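Local coordinates for protein cytochrome c-550 (Paracoccus denitrificans, PDB 1COT) that binds a covalently attached heme c and probably carries electrons between partner proteins in electron transport, at residues Leu60-Ala63 against Glu64-Asp68; Thr70-Glu73 against Ala74-Ile77. One frame throughout, in Å; residues are numbered along the deposited sequence.

Interaction 1 of 2, residues Leu60-Ala63 against Glu64-Asp68; sequences LEVA and EKNPD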
# COMPACT_ATOMS: atom_id res chain seq x y z
N LEU A 60 -3.60 -8.95 8.07
CA LEU A 60 -3.61 -8.82 9.51
C LEU A 60 -2.68 -9.88 10.06
O LEU A 60 -1.96 -9.66 11.03
CB LEU A 60 -5.02 -9.01 10.06
CG LEU A 60 -5.87 -7.79 9.71
CD1 LEU A 60 -7.30 -8.06 10.16
CD2 LEU A 60 -5.29 -6.57 10.41
N GLU A 61 -2.68 -11.05 9.42
CA GLU A 61 -1.79 -12.10 9.89
C GLU A 61 -0.34 -11.70 9.65
O GLU A 61 0.52 -11.96 10.49
CB GLU A 61 -2.07 -13.46 9.22
CG GLU A 61 -1.15 -14.57 9.75
CD GLU A 61 -1.63 -15.93 9.30
OE1 GLU A 61 -2.92 -15.94 9.05
OE2 GLU A 61 -0.91 -16.89 9.16
N VAL A 62 -0.05 -11.06 8.52
CA VAL A 62 1.32 -10.65 8.29
C VAL A 62 1.74 -9.68 9.41
O VAL A 62 2.83 -9.83 9.96
CB VAL A 62 1.46 -9.92 6.96
CG1 VAL A 62 2.84 -9.31 6.83
CG2 VAL A 62 1.17 -10.87 5.80
N ALA A 63 0.89 -8.70 9.78
CA ALA A 63 1.21 -7.73 10.84
C ALA A 63 1.47 -8.40 12.18
O ALA A 63 2.42 -8.08 12.90
CB ALA A 63 0.14 -6.64 10.95
N GLU A 64 0.62 -9.36 12.50
CA GLU A 64 0.71 -10.11 13.72
C GLU A 64 1.99 -10.92 13.83
O GLU A 64 2.70 -10.94 14.84
CB GLU A 64 -0.55 -10.94 13.76
CG GLU A 64 -0.63 -11.63 15.10
CD GLU A 64 -1.89 -12.40 15.08
OE1 GLU A 64 -2.62 -12.15 14.03
OE2 GLU A 64 -2.18 -13.19 15.96
N LYS A 65 2.30 -11.59 12.73
CA LYS A 65 3.48 -12.38 12.65
C LYS A 65 4.75 -11.54 12.54
O LYS A 65 5.80 -12.06 12.87
CB LYS A 65 3.41 -13.31 11.46
CG LYS A 65 2.48 -14.50 11.65
CD LYS A 65 2.67 -15.46 10.48
CE LYS A 65 1.89 -16.77 10.52
NZ LYS A 65 2.54 -17.85 9.79
N ASN A 66 4.72 -10.29 12.07
CA ASN A 66 5.92 -9.47 11.93
C ASN A 66 5.59 -8.09 12.49
O ASN A 66 5.31 -7.15 11.76
CB ASN A 66 6.12 -9.33 10.41
CG ASN A 66 6.29 -10.65 9.69
OD1 ASN A 66 7.41 -11.17 9.63
ND2 ASN A 66 5.21 -11.21 9.13
N PRO A 67 5.58 -7.99 13.81
CA PRO A 67 5.20 -6.76 14.47
C PRO A 67 6.00 -5.52 14.18
O PRO A 67 5.50 -4.40 14.25
CB PRO A 67 5.15 -7.06 15.96
CG PRO A 67 5.63 -8.49 16.14
CD PRO A 67 5.99 -9.03 14.78
N ASP A 68 7.24 -5.75 13.85
CA ASP A 68 8.05 -4.62 13.57
C ASP A 68 8.04 -4.25 12.09
O ASP A 68 8.74 -3.33 11.67
CB ASP A 68 9.49 -5.00 13.96
CG ASP A 68 9.94 -6.29 13.34
OD1 ASP A 68 9.20 -7.11 12.84
OD2 ASP A 68 11.24 -6.44 13.41

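Interaction 2 of 2, residues Thr70-Glu73 against Ala74-Ile77; sequences TWTE and ADLI. With HEC (heme c), chain B.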
# COMPACT_ATOMS: atom_id res chain seq x y z
N THR A 70 7.14 -2.55 8.82
CA THR A 70 6.60 -1.30 8.33
C THR A 70 6.85 -1.35 6.84
O THR A 70 7.77 -2.02 6.38
CB THR A 70 7.24 -0.06 8.96
OG1 THR A 70 8.61 -0.02 8.62
CG2 THR A 70 7.06 -0.11 10.47
N TRP A 71 6.04 -0.66 6.08
CA TRP A 71 6.26 -0.70 4.66
C TRP A 71 7.48 0.03 4.17
O TRP A 71 7.68 1.22 4.45
CB TRP A 71 5.11 0.05 3.99
CG TRP A 71 3.86 -0.73 3.93
CD1 TRP A 71 2.69 -0.38 4.52
CD2 TRP A 71 3.64 -1.95 3.23
NE1 TRP A 71 1.73 -1.32 4.23
CE2 TRP A 71 2.29 -2.29 3.44
CE3 TRP A 71 4.46 -2.77 2.45
CZ2 TRP A 71 1.76 -3.46 2.88
CZ3 TRP A 71 3.93 -3.92 1.91
CH2 TRP A 71 2.59 -4.26 2.12
N THR A 72 8.31 -0.66 3.41
CA THR A 72 9.50 -0.07 2.83
C THR A 72 9.17 0.05 1.35
O THR A 72 8.25 -0.61 0.88
CB THR A 72 10.74 -0.98 2.95
OG1 THR A 72 10.48 -2.21 2.30
CG2 THR A 72 11.05 -1.20 4.42
N GLU A 73 9.90 0.89 0.61
CA GLU A 73 9.62 1.01 -0.81
C GLU A 73 9.77 -0.34 -1.52
O GLU A 73 8.97 -0.71 -2.37
CB GLU A 73 10.51 2.09 -1.47
CG GLU A 73 10.00 3.52 -1.23
CD GLU A 73 10.91 4.57 -1.79
OE1 GLU A 73 10.86 4.96 -2.95
OE2 GLU A 73 11.76 5.02 -0.90
N ALA A 74 10.81 -1.09 -1.16
CA ALA A 74 11.02 -2.39 -1.78
C ALA A 74 9.86 -3.35 -1.55
O ALA A 74 9.39 -4.02 -2.46
CB ALA A 74 12.30 -3.01 -1.27
N ASP A 75 9.38 -3.40 -0.31
CA ASP A 75 8.28 -4.26 0.02
C ASP A 75 7.03 -3.82 -0.70
O ASP A 75 6.23 -4.63 -1.16
CB ASP A 75 8.04 -4.18 1.53
CG ASP A 75 8.93 -5.10 2.29
OD1 ASP A 75 9.85 -5.65 1.54
OD2 ASP A 75 8.81 -5.33 3.47
N LEU A 76 6.86 -2.50 -0.78
CA LEU A 76 5.69 -1.97 -1.46
C LEU A 76 5.71 -2.37 -2.92
O LEU A 76 4.67 -2.76 -3.48
CB LEU A 76 5.52 -0.45 -1.30
CG LEU A 76 5.04 0.04 0.07
CD1 LEU A 76 5.41 1.51 0.25
CD2 LEU A 76 3.52 -0.12 0.18
N ILE A 77 6.87 -2.29 -3.56
CA ILE A 77 6.97 -2.67 -4.95
C ILE A 77 6.60 -4.13 -5.10
O ILE A 77 5.85 -4.52 -6.00
CB ILE A 77 8.41 -2.44 -5.37
CG1 ILE A 77 8.59 -0.95 -5.65
CG2 ILE A 77 8.74 -3.27 -6.61
CD1 ILE A 77 10.06 -0.58 -5.80
FE HEC B . -4.63 -1.25 -2.75
CHA HEC B . -4.38 -2.25 0.45
CHB HEC B . -1.46 -0.13 -2.67
CHC HEC B . -4.89 -0.24 -5.98
CHD HEC B . -7.87 -2.23 -2.83
NA HEC B . -3.19 -1.21 -1.41
C1A HEC B . -3.30 -1.68 -0.10
C2A HEC B . -2.04 -1.46 0.58
C3A HEC B . -1.20 -0.87 -0.28
C4A HEC B . -1.92 -0.71 -1.50
CMA HEC B . 0.23 -0.44 -0.05
CAA HEC B . -1.77 -1.86 2.01
CBA HEC B . -2.08 -0.66 2.92
CGA HEC B . -1.77 -0.83 4.41
O1A HEC B . -2.38 -0.03 5.07
O2A HEC B . -1.01 -1.63 4.90
NB HEC B . -3.45 -0.40 -4.07
C1B HEC B . -2.18 0.03 -3.80
C2B HEC B . -1.67 0.65 -4.98
C3B HEC B . -2.63 0.60 -5.89
C4B HEC B . -3.72 -0.06 -5.32
CMB HEC B . -0.23 1.20 -5.09
CAB HEC B . -2.51 1.01 -7.31
CBB HEC B . -1.45 0.45 -8.21
NC HEC B . -6.02 -1.24 -4.12
C1C HEC B . -5.98 -0.78 -5.40
C2C HEC B . -7.26 -0.94 -6.05
C3C HEC B . -8.10 -1.49 -5.15
C4C HEC B . -7.33 -1.66 -3.95
CMC HEC B . -7.57 -0.55 -7.49
CAC HEC B . -9.55 -1.86 -5.28
CBC HEC B . -10.28 -2.36 -6.48
ND HEC B . -5.88 -2.11 -1.46
C1D HEC B . -7.19 -2.42 -1.69
C2D HEC B . -7.75 -3.01 -0.49
C3D HEC B . -6.76 -2.99 0.42
C4D HEC B . -5.59 -2.45 -0.18
CMD HEC B . -9.16 -3.53 -0.32
CAD HEC B . -6.80 -3.58 1.78
CBD HEC B . -6.19 -5.00 1.54
CGD HEC B . -6.45 -6.04 2.56
O1D HEC B . -6.99 -5.84 3.62
O2D HEC B . -6.03 -7.18 2.25

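Interaction 1 of 2, residues Leu60-Ala63 against Glu64-Asp68
Glu64 continues the helix 57-65 that Leu60 and Glu61 lie on, and the residues that follow make up the C-terminal end of this helix, with Asn66 the first to leave helical backbone angles. The amide of Glu64 closes a regular i to i+4 bond on Leu60 O, and the Glu64 CB rests near the same oxygen. Lys65 does likewise with its backbone, N to Glu61 O at 2.9 Å, while its side chain runs back alongside Glu61, the two pointing the same way. Glu61 CG stands anti to its own N (chi1 -178°) and Lys65 CG anti to its carbonyl carbon (chi1 -75°); together these turns lay the two extended chains next to each other, CG of Glu61 against CE of Lys65 at 3.8 Å. The ionic part is loose: Glu61 OE2 to Lys65 NZ is a long salt bridge of 3.6 Å, secondary to the ammonium's stronger partner, Thr91 O in helix 83-91, which Glu61 and Val62 touch as well. Asn66 turns its amide back over the helix end. Its ND2 reaches Val62 O at 2.9 Å with that oxygen close to the amide plane, in addition to the backbone N of Asn66, which bonds to the same oxygen, so one residue grips one carbonyl twice. ND2 also lies against Val62 CG1. Beyond it Pro67, which has no N-H to give, offers Ala63 O a CA-H...O contact, with Pro67 CA 3.5 Å from that oxygen.

Interaction 2 of 2, residues Thr70-Glu73 against Ala74-Ile77
The indole of Trp71 works on two fronts at once: Leu76, five residues on, covers one of its faces, while its N-H, at the ring edge, bonds to a heme propionate. NE1 gives its hydrogen to HEC O2A at 2.8 Å and nearly straight (166°), the oxygen lying in the indole plane. With Leu76 on one face, this bond helps hold the ring's rotation, and it probably helps stabilise the negative charge of the propionate. Over the face, Leu76 puts CD2 above the six-membered ring, 3.9 Å from its centroid and displaced toward the rim, a CH-pi contact in which the two side chains cross at about a right angle. The same methyl reaches the heme, with Leu76 CD2 3.3 Å from HEC CMA, so it touches both the indole face and a methyl at the porphyrin rim. Trp71 also meets the rings of Tyr79 and Trp86.

The backbone between them starts helix 73-81. Thr72 is its N-cap: OG1, set between the backbone N and the carbonyl carbon (chi1 59°), accepts from Asp75 N at 3.1 Å, giving that first-turn amide a partner that no preceding helical turn can supply. The Asp75 side chain folds back beside the same hydroxyl, its CB 3.2 Å from Thr72 OG1. From here the ordinary helical bonds take over, Leu76 N to Thr72 O and Ile77 N to Glu73 O, and Ile77 brings CG1 to 3.3 Å from Glu73 O. Glu73, Leu76 and Ile77 of this first turn touch Val112 of helix 108-117. In this protein the threonine cap and Leu76 follow directly on Trp71, whose bond to a propionate is characteristic of the heme pocket of class I c-type cytochromes.

Going from the N terminus, the chain first meets interaction 1, where residues 60-68 finish helix 57-65, and then, after a short connection, interaction 2, where residues 70-77 begin helix 73-81. The two are in series: each closes only a turn or so of backbone, neither encloses nor crosses the other, and their centres lie about 14 Å apart. One ends a helix and the other starts the next, so they flank the short connection, through Leu69, between consecutive helices. Interaction 1 leans on helix 83-91 toward the periphery of the molecule, whereas interaction 2 sits nearer its centre, joining the heme to helix 108-117.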